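Local coordinates for NTF2 fold protein loop-helix-loop design NT-9 (Synthetic construct, PDB 6W90) that is a de novo designed NTF2-fold protein with a designed loop-helix-loop element and holds a phospholipid in its interior in the crystal, at residues Glu7-Val12 and Val83-Glu88; Glu15-Leu20 and Val71-Val76; Pro38-Glu43 and Arg52-Phe57. All coordinates share one frame; numbering follows the deposited sequence.

Contact 1. Residues Glu7-Val12 and Val83-Glu88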
# COMPACT_ATOMS: atom_id res chain seq x y z
N GLU A 7 -0.29 0.32 -17.39
CA GLU A 7 0.98 -0.38 -17.47
C GLU A 7 2.07 0.33 -16.67
O GLU A 7 2.88 -0.31 -15.99
CB GLU A 7 1.35 -0.54 -18.94
CG GLU A 7 0.28 -1.31 -19.82
CD GLU A 7 -1.12 -0.64 -20.06
OE1 GLU A 7 -1.25 0.60 -20.13
OE2 GLU A 7 -2.12 -1.40 -20.21
N GLU A 8 2.09 1.66 -16.74
CA GLU A 8 3.05 2.44 -15.95
C GLU A 8 2.79 2.26 -14.46
O GLU A 8 3.74 2.09 -13.69
CB GLU A 8 2.98 3.92 -16.37
CG GLU A 8 3.48 4.17 -17.81
CD GLU A 8 3.17 5.56 -18.36
OE1 GLU A 8 2.21 6.21 -17.89
OE2 GLU A 8 3.90 6.01 -19.28
N ILE A 9 1.52 2.30 -14.04
CA ILE A 9 1.21 2.05 -12.62
C ILE A 9 1.68 0.66 -12.21
O ILE A 9 2.26 0.47 -11.13
CB ILE A 9 -0.29 2.22 -12.34
CG1 ILE A 9 -0.72 3.70 -12.47
CG2 ILE A 9 -0.66 1.64 -10.95
CD1 ILE A 9 -0.07 4.64 -11.42
N ARG A 10 1.36 -0.35 -13.02
CA ARG A 10 1.77 -1.70 -12.67
C ARG A 10 3.27 -1.78 -12.46
O ARG A 10 3.73 -2.40 -11.49
CB ARG A 10 1.33 -2.66 -13.76
CG ARG A 10 1.54 -4.07 -13.41
CD ARG A 10 0.99 -4.99 -14.49
NE ARG A 10 -0.48 -5.01 -14.53
CZ ARG A 10 -1.24 -5.91 -13.90
NH1 ARG A 10 -0.67 -6.86 -13.17
NH2 ARG A 10 -2.56 -5.85 -14.00
N LYS A 11 4.05 -1.12 -13.32
CA LYS A 11 5.51 -1.11 -13.16
C LYS A 11 5.93 -0.49 -11.83
O LYS A 11 6.88 -0.98 -11.18
CB LYS A 11 6.19 -0.38 -14.33
CG LYS A 11 6.32 -1.21 -15.59
CD LYS A 11 6.99 -0.43 -16.75
CE LYS A 11 8.42 0.07 -16.43
NZ LYS A 11 9.07 0.91 -17.53
N VAL A 12 5.29 0.60 -11.42
CA VAL A 12 5.67 1.23 -10.16
C VAL A 12 5.33 0.32 -8.99
O VAL A 12 6.15 0.14 -8.07
CB VAL A 12 5.00 2.61 -9.99
CG1 VAL A 12 5.26 3.17 -8.57
CG2 VAL A 12 5.53 3.51 -11.08
N VAL A 83 -6.61 5.98 -9.12
CA VAL A 83 -6.05 4.67 -9.47
C VAL A 83 -6.63 3.63 -8.54
O VAL A 83 -6.70 3.87 -7.33
CB VAL A 83 -4.52 4.68 -9.34
CG1 VAL A 83 -3.94 3.28 -9.70
CG2 VAL A 83 -3.92 5.81 -10.18
N ARG A 84 -6.97 2.47 -9.08
CA ARG A 84 -7.36 1.32 -8.28
C ARG A 84 -6.37 0.19 -8.53
O ARG A 84 -6.07 -0.11 -9.69
CB ARG A 84 -8.77 0.84 -8.61
CG ARG A 84 -9.19 -0.28 -7.67
CD ARG A 84 -10.64 -0.67 -7.89
NE ARG A 84 -11.47 0.51 -7.66
CZ ARG A 84 -12.06 0.81 -6.50
NH1 ARG A 84 -11.97 -0.01 -5.46
NH2 ARG A 84 -12.79 1.90 -6.41
N VAL A 85 -5.88 -0.43 -7.46
CA VAL A 85 -4.93 -1.54 -7.55
C VAL A 85 -5.43 -2.68 -6.68
O VAL A 85 -5.78 -2.46 -5.52
CB VAL A 85 -3.53 -1.10 -7.08
CG1 VAL A 85 -2.53 -2.26 -7.10
CG2 VAL A 85 -3.05 -0.00 -8.01
N GLU A 86 -5.47 -3.90 -7.23
CA GLU A 86 -5.74 -5.09 -6.43
C GLU A 86 -4.55 -6.03 -6.51
O GLU A 86 -4.05 -6.32 -7.60
CB GLU A 86 -6.98 -5.83 -6.90
CG GLU A 86 -8.26 -5.10 -6.74
CD GLU A 86 -9.43 -5.95 -7.23
OE1 GLU A 86 -10.54 -5.39 -7.39
OE2 GLU A 86 -9.24 -7.17 -7.47
N ILE A 87 -4.08 -6.45 -5.34
CA ILE A 87 -2.94 -7.34 -5.22
C ILE A 87 -3.41 -8.58 -4.49
O ILE A 87 -4.09 -8.49 -3.47
CB ILE A 87 -1.78 -6.67 -4.48
CG1 ILE A 87 -1.25 -5.49 -5.30
CG2 ILE A 87 -0.67 -7.69 -4.32
CD1 ILE A 87 -0.30 -4.64 -4.55
N GLU A 88 -3.07 -9.74 -5.03
CA GLU A 88 -3.41 -11.00 -4.39
C GLU A 88 -2.18 -11.54 -3.70
O GLU A 88 -1.08 -11.53 -4.25
CB GLU A 88 -3.95 -11.92 -5.47
CG GLU A 88 -4.36 -13.26 -5.08
CD GLU A 88 -4.86 -13.94 -6.33
OE1 GLU A 88 -5.96 -13.53 -6.77
OE2 GLU A 88 -4.12 -14.79 -6.90
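Ile9, on helix 6-22, drops its side chain onto Val83 and Val85 of strand 82-91, joining the N-terminal helix to the sheet it covers in this designed NTF2 fold. All the touching is done by one methyl of the isoleucine. A chi1 of -69° puts Ile9 CG1 beside the backbone N and leaves Ile9 CG2 anti to it, on the strand side, where CG2 meets Val83 CG1 at 3.9 Å, tip to tip. The same methyl passes Val85 at a slant, with Ile9 CG2 4.1 Å from Val85 CG2. Ile9 is modelled in two conformers, so these distances hold for the one described.

Val83 and Val85 are two residues apart on the strand and so face the same way, giving the helix a small, wholly apolar landing place. All three side chains are buried. Ile9 belongs to the lipid pocket, and the side chain of Val85 comes within about 4 Å of the bound phospholipid, nearest atoms, so the contact lies beside the end of one acyl chain. The next residue, Arg10, adds a polar tie to the neighbouring strand 70-79: Arg10 NH1 donates a hydrogen bond to Ile73 O.

Contact 2. Residues Glu15-Leu20 and Val71-Val76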
# COMPACT_ATOMS: atom_id res chain seq x y z
N GLU A 15 7.75 -2.51 -8.65
CA GLU A 15 9.04 -2.12 -8.11
C GLU A 15 8.98 -1.95 -6.60
O GLU A 15 9.92 -2.31 -5.89
CB GLU A 15 9.53 -0.85 -8.78
CG GLU A 15 10.95 -0.39 -8.27
CD GLU A 15 12.10 -1.45 -8.35
OE1 GLU A 15 11.99 -2.52 -9.02
OE2 GLU A 15 13.18 -1.19 -7.73
N TYR A 16 7.90 -1.37 -6.08
CA TYR A 16 7.82 -1.21 -4.64
C TYR A 16 7.65 -2.55 -3.95
O TYR A 16 8.21 -2.78 -2.88
CB TYR A 16 6.69 -0.23 -4.28
CG TYR A 16 7.19 1.19 -4.37
CD1 TYR A 16 7.82 1.80 -3.30
CD2 TYR A 16 7.08 1.91 -5.54
CE1 TYR A 16 8.32 3.09 -3.40
CE2 TYR A 16 7.58 3.20 -5.63
CZ TYR A 16 8.20 3.77 -4.56
OH TYR A 16 8.72 5.05 -4.68
N ILE A 17 6.88 -3.45 -4.56
CA ILE A 17 6.81 -4.80 -3.99
C ILE A 17 8.19 -5.44 -3.98
O ILE A 17 8.58 -6.08 -3.00
CB ILE A 17 5.80 -5.67 -4.75
CG1 ILE A 17 4.41 -5.11 -4.58
CG2 ILE A 17 5.97 -7.12 -4.26
CD1 ILE A 17 3.46 -5.75 -5.54
N ARG A 18 8.94 -5.27 -5.07
CA ARG A 18 10.26 -5.87 -5.13
C ARG A 18 11.16 -5.32 -4.04
O ARG A 18 11.90 -6.06 -3.40
CB ARG A 18 10.90 -5.63 -6.48
CG ARG A 18 12.24 -6.37 -6.61
CD ARG A 18 12.84 -6.19 -8.05
NE ARG A 18 13.51 -4.90 -8.08
CZ ARG A 18 14.75 -4.71 -7.64
NH1 ARG A 18 15.49 -5.74 -7.23
NH2 ARG A 18 15.27 -3.49 -7.63
N LEU A 19 11.11 -4.01 -3.82
CA LEU A 19 11.94 -3.42 -2.78
C LEU A 19 11.59 -3.96 -1.41
O LEU A 19 12.45 -4.15 -0.55
CB LEU A 19 11.78 -1.91 -2.77
CG LEU A 19 12.44 -1.24 -3.96
CD1 LEU A 19 12.12 0.26 -3.90
CD2 LEU A 19 13.93 -1.45 -4.05
N LEU A 20 10.30 -4.14 -1.18
CA LEU A 20 9.85 -4.66 0.09
C LEU A 20 10.52 -5.99 0.40
O LEU A 20 10.90 -6.25 1.55
CB LEU A 20 8.33 -4.78 0.05
CG LEU A 20 7.63 -5.18 1.34
CD1 LEU A 20 7.83 -4.16 2.39
CD2 LEU A 20 6.16 -5.39 1.00
N VAL A 71 2.87 -13.08 -4.39
CA VAL A 71 2.27 -11.75 -4.42
C VAL A 71 2.12 -11.41 -5.90
O VAL A 71 3.10 -11.48 -6.64
CB VAL A 71 3.12 -10.71 -3.66
CG1 VAL A 71 2.49 -9.37 -3.84
CG2 VAL A 71 3.26 -11.11 -2.24
N GLU A 72 0.90 -11.07 -6.32
CA GLU A 72 0.66 -10.76 -7.73
C GLU A 72 -0.34 -9.62 -7.85
O GLU A 72 -1.37 -9.63 -7.16
CB GLU A 72 0.08 -11.96 -8.49
CG GLU A 72 0.78 -13.28 -8.33
CD GLU A 72 0.09 -14.39 -9.12
OE1 GLU A 72 -0.36 -14.11 -10.25
OE2 GLU A 72 -0.02 -15.51 -8.58
N ILE A 73 -0.10 -8.71 -8.79
CA ILE A 73 -1.06 -7.66 -9.11
C ILE A 73 -2.13 -8.26 -10.00
O ILE A 73 -1.83 -8.76 -11.09
CB ILE A 73 -0.37 -6.49 -9.81
CG1 ILE A 73 0.70 -5.88 -8.93
CG2 ILE A 73 -1.42 -5.47 -10.16
CD1 ILE A 73 1.53 -4.84 -9.67
N ARG A 74 -3.38 -8.18 -9.56
CA ARG A 74 -4.48 -8.76 -10.31
C ARG A 74 -5.30 -7.75 -11.09
O ARG A 74 -6.02 -8.15 -12.02
CB ARG A 74 -5.46 -9.50 -9.39
CG ARG A 74 -4.94 -10.80 -8.77
CD ARG A 74 -4.65 -11.92 -9.77
NE ARG A 74 -5.83 -12.26 -10.56
CZ ARG A 74 -6.74 -13.17 -10.22
NH1 ARG A 74 -6.62 -13.86 -9.09
NH2 ARG A 74 -7.79 -13.39 -11.01
N LYS A 75 -5.26 -6.48 -10.70
CA LYS A 75 -6.03 -5.44 -11.37
C LYS A 75 -5.34 -4.10 -11.19
O LYS A 75 -4.94 -3.75 -10.08
CB LYS A 75 -7.46 -5.40 -10.79
CG LYS A 75 -8.36 -4.31 -11.31
CD LYS A 75 -9.81 -4.64 -10.93
CE LYS A 75 -10.46 -3.51 -10.17
NZ LYS A 75 -11.01 -2.47 -11.11
N VAL A 76 -5.22 -3.35 -12.28
CA VAL A 76 -4.94 -1.92 -12.20
C VAL A 76 -5.95 -1.22 -13.09
O VAL A 76 -6.12 -1.59 -14.25
CB VAL A 76 -3.50 -1.56 -12.63
CG1 VAL A 76 -3.31 -0.02 -12.58
CG2 VAL A 76 -2.45 -2.25 -11.76
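Helix 6-22 passes over strand 70-79 with Ile17 facing Val71, their CA atoms 8.3 Å apart as the nearest backbone pair of 15-20 and 71-76. Ile17 leans two branches on a single methyl: Ile17 CD1 lies 4.1 Å from Val71 CG1, and Ile17 CG2 lies 4.2 Å from the same Val71 CG1. The two side chains run at a slant to one another, so the valine methyl fits against the outer end and the branch of the isoleucine together. Ile17 keeps its CG1-CD1 arm stretched out (chi2 167°), and this carries the terminal methyl far enough along the strand to approach Ile73 CG1 as well, more loosely, at 4.4 Å.

In the NTF2 fold the N-terminal helix packs against the curved sheet, and here it does so on an outermost strand, where the three touching residues are all partly exposed. Ile17 also touches the bound phospholipid, as does Leu20 one turn further on, so the isoleucine serves both the strand and the pocket wall. Val71 is backed by Ile87 and Leu89 of strand 82-91. Past Ile73 the strand departs from regular pairing: Arg74 and Lys75 both face Glu86, a classic beta bulge.

On the helix itself, Arg18 grips Glu15 side-on with two nitrogens, one to each carboxylate oxygen. Arg18 NE reaches Glu15 OE1 at 3.0 Å in a nearly straight bond (175°), arriving on the syn side but tilted from the carboxylate plane. Arg18 NH2 takes the syn lone pair of Glu15 OE2 at 3.1 Å, more bent at 153°. Two bonds to one carboxylate limit how far the guanidinium can swivel.

Contact 3. Residues Pro38-Glu43 and Arg52-Phe57; sequences PDVRIE and RNLDRF. With 3PE (1,2-Distearoyl-sn-glycerophosphoethanolamine), chain B.
Leu54, on helix 54-64, is the first residue of 52-57 to meet the strand, and it spreads its two methyls over two strand residues. Leu54 CD1 touches Val40 CG1 at 4.3 Å, while Leu54 CD2 lies 4.2 Å from Ile42 CD1. Through that second pair of methyls the leucine and isoleucine side chains cross at about a right angle.

Three residues later comes Phe57, whose backbone N bonds to Asn53 O, four residues back. Its ring swings away from the backbone N (chi1 -176°) toward the interior, and Phe57 CZ comes 4.5 Å from Ile42 CG2, a light, oblique touch. The lipid presses closer: Phe57 CZ is 3.6 Å from 3PE C27, and C29 of the same acyl chain lies in the ring plane at its edge, 3.7 Å from Phe57 CZ. Phe49 of strand 47-49 also meets this ring, with the two planes inclined at about 55°.

On the strand, Arg41 NE meets the anti lone pair of Glu43 OE2 at 3.3 Å, in the guanidinium plane; in the conformer described, Glu43 OE1 pairs with Arg111 and Arg113 of strand 108-114. Val40, Ile42, Leu54 and Phe57 are all buried, a strand-on-helix layer of the NTF2 fold whose inner end, at Phe57, forms part of the phospholipid pocket.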
# COMPACT_ATOMS: atom_id res chain seq x y z
N PRO A 38 3.80 14.49 1.08
CA PRO A 38 3.85 14.95 2.48
C PRO A 38 2.50 14.93 3.19
O PRO A 38 2.44 14.60 4.38
CB PRO A 38 4.38 16.39 2.34
CG PRO A 38 5.10 16.41 1.07
CD PRO A 38 4.45 15.44 0.15
N ASP A 39 1.41 15.26 2.50
CA ASP A 39 0.09 15.34 3.10
C ASP A 39 -0.69 14.05 2.98
O ASP A 39 -1.92 14.07 3.04
CB ASP A 39 -0.72 16.48 2.45
CG ASP A 39 -1.02 16.24 0.95
OD1 ASP A 39 -0.31 15.45 0.31
OD2 ASP A 39 -1.95 16.88 0.39
N VAL A 40 -0.00 12.93 2.74
CA VAL A 40 -0.72 11.70 2.43
C VAL A 40 -1.66 11.34 3.57
O VAL A 40 -1.33 11.48 4.76
CB VAL A 40 0.26 10.55 2.13
CG1 VAL A 40 1.05 10.16 3.35
CG2 VAL A 40 -0.55 9.37 1.54
N ARG A 41 -2.84 10.87 3.22
CA ARG A 41 -3.79 10.29 4.17
C ARG A 41 -4.06 8.86 3.72
O ARG A 41 -4.42 8.65 2.57
CB ARG A 41 -5.11 11.07 4.20
CG ARG A 41 -5.06 12.42 4.89
CD ARG A 41 -6.42 13.14 4.87
NE ARG A 41 -7.53 12.37 5.46
CZ ARG A 41 -7.97 12.48 6.72
NH1 ARG A 41 -7.41 13.32 7.58
NH2 ARG A 41 -8.99 11.72 7.12
N ILE A 42 -3.94 7.89 4.63
CA ILE A 42 -4.13 6.47 4.33
C ILE A 42 -5.29 6.03 5.21
O ILE A 42 -5.15 5.93 6.43
CB ILE A 42 -2.87 5.65 4.60
CG1 ILE A 42 -1.72 6.24 3.76
CG2 ILE A 42 -3.13 4.22 4.41
CD1 ILE A 42 -0.38 5.61 4.09
N GLU A 43 -6.44 5.83 4.61
CA GLU A 43 -7.68 5.56 5.32
C GLU A 43 -7.95 4.07 5.22
O GLU A 43 -8.42 3.59 4.19
CB GLU A 43 -8.80 6.39 4.68
CG GLU A 43 -8.53 7.90 4.81
CD GLU A 43 -9.44 8.77 3.97
OE1 GLU A 43 -10.21 8.20 3.18
OE2 GLU A 43 -9.38 10.01 4.13
N ARG A 52 2.55 11.13 10.44
CA ARG A 52 2.90 10.87 11.82
C ARG A 52 3.08 9.38 12.10
O ARG A 52 3.80 9.01 13.03
CB ARG A 52 1.83 11.44 12.75
CG ARG A 52 1.75 12.94 12.70
CD ARG A 52 0.51 13.47 13.39
NE ARG A 52 -0.72 13.20 12.66
CZ ARG A 52 -1.91 13.63 13.06
NH1 ARG A 52 -1.98 14.33 14.19
NH2 ARG A 52 -3.00 13.34 12.35
N ASN A 53 2.40 8.52 11.32
CA ASN A 53 2.45 7.08 11.49
C ASN A 53 3.47 6.36 10.61
O ASN A 53 3.64 5.16 10.78
CB ASN A 53 1.10 6.43 11.14
CG ASN A 53 -0.07 7.06 11.87
OD1 ASN A 53 -0.61 8.05 11.44
ND2 ASN A 53 -0.46 6.46 12.98
N LEU A 54 4.05 7.03 9.62
CA LEU A 54 4.65 6.29 8.51
C LEU A 54 5.88 5.48 8.91
O LEU A 54 6.11 4.40 8.37
CB LEU A 54 5.02 7.24 7.37
CG LEU A 54 3.90 7.48 6.36
CD1 LEU A 54 4.43 8.49 5.33
CD2 LEU A 54 3.44 6.21 5.71
N ASP A 55 6.72 5.98 9.81
CA ASP A 55 7.94 5.23 10.09
C ASP A 55 7.59 3.85 10.62
O ASP A 55 8.12 2.83 10.15
CB ASP A 55 8.83 5.98 11.08
CG ASP A 55 9.56 7.15 10.45
OD1 ASP A 55 9.77 7.15 9.21
OD2 ASP A 55 9.94 8.08 11.21
N ARG A 56 6.67 3.78 11.57
CA ARG A 56 6.34 2.50 12.17
C ARG A 56 5.39 1.70 11.28
O ARG A 56 5.43 0.47 11.28
CB ARG A 56 5.73 2.72 13.55
CG ARG A 56 6.72 3.19 14.62
CD ARG A 56 6.01 3.27 15.96
NE ARG A 56 6.84 3.84 17.02
CZ ARG A 56 7.68 3.15 17.78
NH1 ARG A 56 7.85 1.84 17.59
NH2 ARG A 56 8.36 3.79 18.73
N PHE A 57 4.55 2.39 10.50
CA PHE A 57 3.65 1.71 9.58
C PHE A 57 4.44 1.00 8.49
O PHE A 57 4.17 -0.16 8.17
CB PHE A 57 2.70 2.75 8.99
CG PHE A 57 1.63 2.22 8.08
CD1 PHE A 57 1.89 2.01 6.73
CD2 PHE A 57 0.37 1.98 8.55
CE1 PHE A 57 0.90 1.55 5.88
CE2 PHE A 57 -0.62 1.50 7.70
CZ PHE A 57 -0.35 1.29 6.38
P 3PE B . -8.90 -10.45 2.71
N 3PE B . -11.85 -7.23 2.37
O11 3PE B . -7.57 -9.50 2.91
O12 3PE B . -8.78 -11.24 1.44
O13 3PE B . -10.22 -9.46 2.51
O14 3PE B . -9.19 -11.32 3.93
C11 3PE B . -10.37 -8.78 1.29
C12 3PE B . -11.75 -8.13 1.23
C1 3PE B . -7.50 -8.73 4.08
C2 3PE B . -6.12 -8.06 4.22
C3 3PE B . -5.76 -7.54 2.83
O31 3PE B . -4.71 -6.62 2.88
O32 3PE B . -3.38 -8.33 3.47
C31 3PE B . -3.49 -7.17 3.29
C32 3PE B . -2.30 -6.24 3.51
C33 3PE B . -0.96 -6.98 3.55
C34 3PE B . 0.06 -6.02 2.93
C35 3PE B . 1.50 -6.41 3.27
C36 3PE B . 2.22 -6.83 1.99
C37 3PE B . 2.64 -5.63 1.14
C38 3PE B . 1.53 -5.12 0.21
C39 3PE B . 2.08 -4.54 -1.10
C3A 3PE B . 2.85 -3.23 -0.88
C3B 3PE B . 3.09 -2.48 -2.20
C3C 3PE B . 2.12 -1.31 -2.33
C3D 3PE B . 2.53 -0.36 -3.45
C3E 3PE B . 1.41 0.67 -3.67
C3F 3PE B . 1.55 1.34 -5.04
C3G 3PE B . 0.39 2.32 -5.28
C3H 3PE B . 0.06 2.52 -6.77
C3I 3PE B . 1.02 3.48 -7.48
O21 3PE B . -6.23 -7.02 5.14
O22 3PE B . -4.71 -7.91 6.59
C21 3PE B . -5.51 -7.05 6.37
C22 3PE B . -5.81 -5.95 7.41
C23 3PE B . -4.63 -4.98 7.61
C24 3PE B . -4.46 -4.00 6.45
C25 3PE B . -3.19 -3.14 6.60
C26 3PE B . -2.84 -2.60 5.21
C27 3PE B . -1.49 -1.88 5.17
C28 3PE B . -1.15 -1.45 3.73
C29 3PE B . -1.78 -0.13 3.27
C2A 3PE B . -1.15 0.38 1.95
C2B 3PE B . -0.11 1.48 2.15
C2C 3PE B . 0.78 1.63 0.92
C2D 3PE B . 2.16 2.10 1.37
C2E 3PE B . 3.07 2.47 0.20
C2F 3PE B . 3.78 1.24 -0.35

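Overall arrangement
Contacts 1 and 2 are close neighbours, their centres 7 Å apart: both use helix 6-22, and they place it on the adjacent strands 82-91 and 70-79. Contact 3 lies across the chain's centre, about 20 Å from either of them centre to centre, and brings helix 54-64 to strand 40-44 near the other end of the same sheet. Contacts 1 and 3 are buried, whereas contact 2 is a surface contact on an outermost strand. Across each pair of segments the touching is apolar, but aliphatic in contacts 1 and 2 and partly aromatic in contact 3. Each contributes to the lipid pocket.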